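PDB 7CO3: AlgW protein, which acts as an HtrA-type serine protease, pairing a trypsin-like peptidase domain with a PDZ domain, the family's usual module for binding peptides. Local coordinates for the interface of chains A and B. Coordinates in Å, arbitrary orientation; residue numbers count along the deposited sequence, not the author numbering. Chains: chain A/B, AlgW protein.

Contact 1: the interface of chains A and B. Residues chain A 176-179, 198-199; chain B 54-56, 59, 194-196.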
loop_
_atom_site.group_PDB
_atom_site.type_symbol
_atom_site.label_atom_id
_atom_site.label_comp_id
_atom_site.label_asym_id
_atom_site.label_seq_id
_atom_site.Cartn_x
_atom_site.Cartn_y
_atom_site.Cartn_z
ATOM N N ARG A 176 -0.726 19.395 8.163
ATOM C CA ARG A 176 -1.642 19.587 7.052
ATOM C C ARG A 176 -1.728 18.283 6.272
ATOM O O ARG A 176 -0.743 17.539 6.185
ATOM C CB ARG A 176 -1.173 20.698 6.093
ATOM C CG ARG A 176 -1.039 22.099 6.674
ATOM C CD ARG A 176 -0.346 23.062 5.685
ATOM N NE ARG A 176 -1.184 23.414 4.525
ATOM C CZ ARG A 176 -0.713 23.954 3.402
ATOM N NH1 ARG A 176 0.582 24.223 3.278
ATOM N NH2 ARG A 176 -1.525 24.220 2.397
ATOM N N THR A 177 -2.910 18.027 5.706
ATOM C CA THR A 177 -3.090 16.951 4.738
ATOM C C THR A 177 -2.134 17.111 3.564
ATOM O O THR A 177 -2.002 18.193 2.991
ATOM C CB THR A 177 -4.542 16.938 4.258
ATOM O OG1 THR A 177 -5.367 16.588 5.364
ATOM C CG2 THR A 177 -4.782 15.941 3.103
ATOM N N GLY A 178 -1.454 16.026 3.209
ATOM C CA GLY A 178 -0.422 16.088 2.209
ATOM C C GLY A 178 0.985 16.113 2.767
ATOM O O GLY A 178 1.924 15.861 2.021
ATOM N N ASP A 179 1.156 16.454 4.038
ATOM C CA ASP A 179 2.468 16.330 4.673
ATOM C C ASP A 179 2.898 14.861 4.690
ATOM O O ASP A 179 2.066 13.964 4.849
ATOM C CB ASP A 179 2.422 16.827 6.116
ATOM C CG ASP A 179 2.372 18.369 6.262
ATOM O OD1 ASP A 179 2.691 19.123 5.301
ATOM O OD2 ASP A 179 2.027 18.816 7.377
ATOM N N ILE A 198 1.548 9.764 3.510
ATOM C CA ILE A 198 1.174 11.153 3.803
ATOM C C ILE A 198 0.019 11.166 4.791
ATOM O O ILE A 198 -0.686 10.170 4.975
ATOM C CB ILE A 198 0.754 11.986 2.564
ATOM C CG1 ILE A 198 -0.452 11.327 1.851
ATOM C CG2 ILE A 198 1.924 12.249 1.588
ATOM C CD1 ILE A 198 -1.168 12.278 0.906
ATOM N N ILE A 199 -0.169 12.326 5.424
ATOM C CA ILE A 199 -1.434 12.624 6.100
ATOM C C ILE A 199 -2.521 12.644 5.042
ATOM O O ILE A 199 -2.498 13.494 4.148
ATOM C CB ILE A 199 -1.366 13.975 6.841
ATOM C CG1 ILE A 199 -0.196 14.032 7.813
ATOM C CG2 ILE A 199 -2.721 14.309 7.536
ATOM C CD1 ILE A 199 -0.158 12.874 8.815
ATOM N N SER B 54 6.540 18.200 1.460
ATOM C CA SER B 54 5.107 18.218 1.728
ATOM C C SER B 54 4.342 18.420 0.432
ATOM O O SER B 54 4.767 19.171 -0.445
ATOM C CB SER B 54 4.707 19.315 2.734
ATOM O OG SER B 54 3.294 19.359 2.917
ATOM N N TYR B 55 3.196 17.753 0.328
ATOM C CA TYR B 55 2.262 17.944 -0.766
ATOM C C TYR B 55 1.048 18.750 -0.324
ATOM O O TYR B 55 0.050 18.798 -1.036
ATOM C CB TYR B 55 1.876 16.587 -1.353
ATOM C CG TYR B 55 3.136 15.819 -1.757
ATOM C CD1 TYR B 55 3.814 16.144 -2.944
ATOM C CD2 TYR B 55 3.683 14.819 -0.941
ATOM C CE1 TYR B 55 4.952 15.506 -3.312
ATOM C CE2 TYR B 55 4.849 14.156 -1.318
ATOM C CZ TYR B 55 5.464 14.506 -2.512
ATOM O OH TYR B 55 6.614 13.902 -2.914
ATOM N N ALA B 56 1.140 19.419 0.825
ATOM C CA ALA B 56 0.002 20.156 1.374
ATOM C C ALA B 56 -0.526 21.205 0.391
ATOM O O ALA B 56 -1.737 21.325 0.203
ATOM C CB ALA B 56 0.402 20.815 2.690
ATOM N N VAL B 59 -2.485 19.641 -2.288
ATOM C CA VAL B 59 -3.805 19.236 -1.788
ATOM C C VAL B 59 -4.714 20.456 -1.645
ATOM O O VAL B 59 -5.873 20.443 -2.063
ATOM C CB VAL B 59 -3.693 18.487 -0.442
ATOM C CG1 VAL B 59 -5.094 18.450 0.289
ATOM C CG2 VAL B 59 -3.063 17.078 -0.588
ATOM N N VAL B 194 -6.772 11.776 0.751
ATOM C CA VAL B 194 -5.666 11.976 -0.180
ATOM C C VAL B 194 -4.661 10.858 0.031
ATOM O O VAL B 194 -4.202 10.656 1.143
ATOM C CB VAL B 194 -4.986 13.353 -0.026
ATOM C CG1 VAL B 194 -3.903 13.527 -1.144
ATOM C CG2 VAL B 194 -6.009 14.462 -0.136
ATOM N N THR B 195 -4.284 10.166 -1.039
ATOM C CA THR B 195 -3.191 9.203 -0.971
ATOM C C THR B 195 -2.102 9.582 -1.962
ATOM O O THR B 195 -2.360 10.254 -2.943
ATOM C CB THR B 195 -3.675 7.780 -1.235
ATOM O OG1 THR B 195 -4.405 7.767 -2.469
ATOM C CG2 THR B 195 -4.589 7.318 -0.135
ATOM N N MET B 196 -0.888 9.091 -1.722
ATOM C CA MET B 196 0.279 9.494 -2.479
ATOM C C MET B 196 1.009 8.274 -3.022
ATOM O O MET B 196 1.141 7.260 -2.324
ATOM C CB MET B 196 1.222 10.303 -1.593
ATOM C CG MET B 196 2.369 10.913 -2.337
ATOM S SD MET B 196 3.826 9.826 -2.351
ATOM C CE MET B 196 4.218 9.762 -0.582
HETATM O O HOH W 1 -3.098 20.846 2.624
HETATM O O HOH W 2 3.526 21.518 5.247
#
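Two direct hydrogen bonds tie the loop 176-179 of chain A to the segment leading into helix 56-62 of chain B. The backbone N of B:Tyr55 gives to the carbonyl O of A:Gly178 at 2.8 Å, from above the carbonyl plane. The hydroxyl OG of B:Ser54, anti to its own backbone N (chi1 177°), gives to the carboxylate OD1 of A:Asp179 at 2.5 Å, on the anti lone pair. B:Ser54 OG also accepts from B:Ala56 N (3.0 Å), while the other carboxylate oxygen, A:Asp179 OD2, takes A:Arg176 N at 2.9 Å from above its plane, so both partners are held from behind. The nearby helix start may steady the carboxylate's charge. One water joins A:Thr177 O to B:Ala56 O, and a second joins OD1 to OG.

Packing fills in around these bonds. The methyl of B:Ala56 sits over the centre of one face of the A:Arg176 guanidinium, its CB 3.4 Å from CZ. A:Thr177 turns CG2 between B:Val59 CG1 and B:Val194 CG2. In A:Ile198, with CG1 in the crowded position (chi1 59°) and chi2 near-extended (163°), CD1 reaches B:Val194 CG1 at 3.6 Å, crossing at about a right angle; CG2 rests on B:Met196 CB and ring carbon CD2 of B:Tyr55.

This part of the protease-domain interface, probably serving the family's trimer, includes an antiparallel A:Asp179–B:Ser54 bridge. It lies between chain A's loop before strand 180-185 and the start of chain B's helix 56-62, with both 193-201 strands alongside.

Contact 2: the interface of chains A and B. Residues chain A 200, 204, 217, 219, 253-255; chain B 187-188, 190-195, 221, 223.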
loop_
_atom_site.group_PDB
_atom_site.type_symbol
_atom_site.label_atom_id
_atom_site.label_comp_id
_atom_site.label_asym_id
_atom_site.label_seq_id
_atom_site.Cartn_x
_atom_site.Cartn_y
_atom_site.Cartn_z
ATOM N N SER A 200 -3.480 11.714 5.151
ATOM C CA SER A 200 -4.565 11.581 4.187
ATOM C C SER A 200 -5.752 12.470 4.526
ATOM O O SER A 200 -6.554 12.796 3.640
ATOM C CB SER A 200 -5.013 10.126 4.100
ATOM O OG SER A 200 -3.999 9.366 3.479
ATOM N N ARG A 204 -10.790 12.711 11.977
ATOM C CA ARG A 204 -11.734 11.631 11.674
ATOM C C ARG A 204 -12.417 11.189 12.962
ATOM O O ARG A 204 -11.874 10.433 13.781
ATOM C CB ARG A 204 -11.031 10.460 10.997
ATOM C CG ARG A 204 -10.628 10.780 9.570
ATOM C CD ARG A 204 -11.801 10.716 8.613
ATOM N NE ARG A 204 -11.327 10.469 7.265
ATOM C CZ ARG A 204 -11.451 11.297 6.232
ATOM N NH1 ARG A 204 -12.037 12.476 6.372
ATOM N NH2 ARG A 204 -10.963 10.944 5.043
ATOM N N GLN A 217 -5.707 10.354 9.646
ATOM C CA GLN A 217 -5.730 9.278 8.655
ATOM C C GLN A 217 -4.416 9.301 7.863
ATOM O O GLN A 217 -3.891 10.371 7.542
ATOM C CB GLN A 217 -6.950 9.417 7.734
ATOM C CG GLN A 217 -7.254 8.185 6.884
ATOM C CD GLN A 217 -8.428 8.377 5.944
ATOM O OE1 GLN A 217 -9.495 8.860 6.335
ATOM N NE2 GLN A 217 -8.228 7.996 4.674
ATOM N N ASP A 219 -1.874 7.074 4.719
ATOM C CA ASP A 219 -1.695 5.900 3.869
ATOM C C ASP A 219 -0.355 5.198 4.105
ATOM O O ASP A 219 -0.069 4.230 3.416
ATOM C CB ASP A 219 -1.912 6.233 2.388
ATOM C CG ASP A 219 -0.898 7.236 1.837
ATOM O OD1 ASP A 219 -0.105 7.807 2.624
ATOM O OD2 ASP A 219 -0.904 7.455 0.595
ATOM N N GLN A 253 -4.543 -1.583 3.476
ATOM C CA GLN A 253 -5.002 -1.125 2.168
ATOM C C GLN A 253 -4.841 0.385 2.043
ATOM O O GLN A 253 -5.525 1.002 1.241
ATOM C CB GLN A 253 -6.440 -1.603 1.918
ATOM C CG GLN A 253 -6.440 -3.158 1.805
ATOM C CD GLN A 253 -7.780 -3.835 1.557
ATOM O OE1 GLN A 253 -8.830 -3.330 1.935
ATOM N NE2 GLN A 253 -7.734 -4.990 0.894
ATOM N N GLY A 254 -3.924 0.975 2.825
ATOM C CA GLY A 254 -3.622 2.395 2.764
ATOM C C GLY A 254 -4.594 3.310 3.500
ATOM O O GLY A 254 -4.547 4.520 3.282
ATOM N N ILE A 255 -5.471 2.776 4.337
ATOM C CA ILE A 255 -6.417 3.578 5.124
ATOM C C ILE A 255 -6.148 3.255 6.599
ATOM O O ILE A 255 -6.730 2.339 7.171
ATOM C CB ILE A 255 -7.875 3.284 4.739
ATOM C CG1 ILE A 255 -8.117 3.394 3.219
ATOM C CG2 ILE A 255 -8.874 4.186 5.572
ATOM C CD1 ILE A 255 -7.907 4.711 2.672
ATOM N N PRO B 187 -12.611 6.794 -0.330
ATOM C CA PRO B 187 -12.510 5.330 -0.194
ATOM C C PRO B 187 -13.352 4.821 0.964
ATOM O O PRO B 187 -13.333 5.368 2.063
ATOM C CB PRO B 187 -11.019 5.097 0.064
ATOM C CG PRO B 187 -10.532 6.367 0.610
ATOM C CD PRO B 187 -11.313 7.428 -0.107
ATOM N N PHE B 188 -14.116 3.777 0.691
ATOM C CA PHE B 188 -15.015 3.134 1.651
ATOM C C PHE B 188 -15.985 4.112 2.317
ATOM O O PHE B 188 -16.586 3.761 3.325
ATOM C CB PHE B 188 -14.224 2.372 2.727
ATOM C CG PHE B 188 -13.230 1.394 2.163
ATOM C CD1 PHE B 188 -13.653 0.333 1.386
ATOM C CD2 PHE B 188 -11.881 1.536 2.409
ATOM C CE1 PHE B 188 -12.733 -0.588 0.850
ATOM C CE2 PHE B 188 -10.935 0.601 1.888
ATOM C CZ PHE B 188 -11.375 -0.442 1.098
ATOM N N VAL B 190 -15.141 6.836 3.910
ATOM C CA VAL B 190 -14.583 7.390 5.151
ATOM C C VAL B 190 -14.555 8.917 5.134
ATOM O O VAL B 190 -14.388 9.548 6.184
ATOM C CB VAL B 190 -13.168 6.827 5.423
ATOM C CG1 VAL B 190 -12.170 7.378 4.425
ATOM C CG2 VAL B 190 -12.705 7.124 6.850
ATOM N N GLY B 191 -14.767 9.534 3.982
ATOM C CA GLY B 191 -14.486 10.944 3.803
ATOM C C GLY B 191 -13.480 11.168 2.694
ATOM O O GLY B 191 -12.808 10.251 2.228
ATOM N N GLN B 192 -13.459 12.405 2.222
ATOM C CA GLN B 192 -12.446 12.778 1.258
ATOM C C GLN B 192 -11.073 12.409 1.794
ATOM O O GLN B 192 -10.730 12.738 2.931
ATOM C CB GLN B 192 -12.468 14.267 0.975
ATOM C CG GLN B 192 -11.676 14.524 -0.283
ATOM C CD GLN B 192 -11.477 15.992 -0.560
ATOM O OE1 GLN B 192 -10.832 16.710 0.213
ATOM N NE2 GLN B 192 -12.026 16.445 -1.690
ATOM N N THR B 193 -10.278 11.766 0.947
ATOM C CA THR B 193 -9.039 11.128 1.366
ATOM C C THR B 193 -7.963 11.391 0.321
ATOM O O THR B 193 -8.212 11.253 -0.872
ATOM C CB THR B 193 -9.250 9.604 1.540
ATOM O OG1 THR B 193 -10.064 9.335 2.691
ATOM C CG2 THR B 193 -7.869 8.852 1.656
ATOM N N VAL B 194 -6.772 11.776 0.751
ATOM C CA VAL B 194 -5.666 11.976 -0.180
ATOM C C VAL B 194 -4.661 10.858 0.031
ATOM O O VAL B 194 -4.202 10.656 1.143
ATOM C CB VAL B 194 -4.986 13.353 -0.026
ATOM C CG1 VAL B 194 -3.903 13.527 -1.144
ATOM C CG2 VAL B 194 -6.009 14.462 -0.136
ATOM N N THR B 195 -4.284 10.166 -1.039
ATOM C CA THR B 195 -3.191 9.203 -0.971
ATOM C C THR B 195 -2.102 9.582 -1.962
ATOM O O THR B 195 -2.360 10.254 -2.943
ATOM C CB THR B 195 -3.675 7.780 -1.235
ATOM O OG1 THR B 195 -4.405 7.767 -2.469
ATOM C CG2 THR B 195 -4.589 7.318 -0.135
ATOM N N ALA B 221 -2.633 4.578 -3.061
ATOM C CA ALA B 221 -3.647 3.620 -2.609
ATOM C C ALA B 221 -4.997 4.071 -3.144
ATOM O O ALA B 221 -5.394 5.229 -2.975
ATOM C CB ALA B 221 -3.688 3.500 -1.075
ATOM N N ASN B 223 -9.018 2.591 -3.609
ATOM C CA ASN B 223 -9.974 1.649 -3.052
ATOM C C ASN B 223 -11.369 1.879 -3.598
ATOM O O ASN B 223 -11.640 2.948 -4.145
ATOM C CB ASN B 223 -10.006 1.806 -1.528
ATOM C CG ASN B 223 -8.796 1.147 -0.874
ATOM O OD1 ASN B 223 -8.731 -0.078 -0.833
ATOM N ND2 ASN B 223 -7.863 1.946 -0.374
HETATM O O HOH W 3 -0.669 5.141 -1.081
HETATM O O HOH W 4 -8.575 14.677 3.260
#
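Strand 193-201 of chain A meets the start of the same strand in chain B at A:Ser200. The carbonyl O of A:Ser200 receives B:Val194 N at 3.1 Å, in plane and on a lone pair, while its hydroxyl OG, placed beside the backbone N (chi1 -70°), turns back to give to B:Val194 O at 2.7 Å. One residue of chain A thus serves both polar backbone atoms of one residue of chain B.

Next to it, the A:Arg204 guanidinium meets the 190-192 loop and the start of strand 193-201 edge-on and face-on at once. A:Arg204 NH2 gives to B:Gln192 O at 2.8 Å, nearly in the guanidinium plane, and also hydrogen-bonds B:Thr193 OG1 at the edge; B:Val190 O lies over the centre of one face. B:Thr193 OG1 additionally takes A:Gln217 NE2 at 3.0 Å.

At the far end, B:Asn223 ND2 gives almost along the C=O axis to A:Gln253 O (3.0 Å), and A:Ile255 sends CD1 obliquely onto B:Pro187 CG. A:Asp219 lays its CB against the CG2 methyl of B:Thr195.

Behind these contacts, A:Gln217 OE1 takes both NE (2.6 Å) and NH2 of A:Arg204 side-on, which fixes the guanidinium's rotation and leaves NE2 of the extended glutamine chain directed at B:Thr193. That threonine hydroxyl gives in turn to B:Gly191 O. B:Thr195 OG1 is tied to B:Ala221 O at 2.8 Å, and waters bridge A:Ser200 O to B:Gln192 O and A:Asp219 OD2 to B:Ala221 N.

This contact joins neighbouring protease domains. B:Ala221 and B:Asn223 come shortly before the catalytic-serine position, so it may couple one subunit to its neighbour's active-site region.

The C-alpha centres of contact 1 and contact 2 lie about 11 Å apart, and B:Val194 and B:Thr195 belong to both. Strand 193-201 enters from each chain in both places, so the two patches make a continuous seam: contact 1 runs toward the N-terminal helix of chain B, contact 2 toward 3-10 helix 187-189, the loop after it and the segment with B:Asn223. Different surfaces of the same protein meet, without exact two-fold symmetry, as suits a ring. The deposited assembly holds three copies, matching the trimer typical of HtrA proteases, and the seam would recur between successive subunits, joining their protease domains.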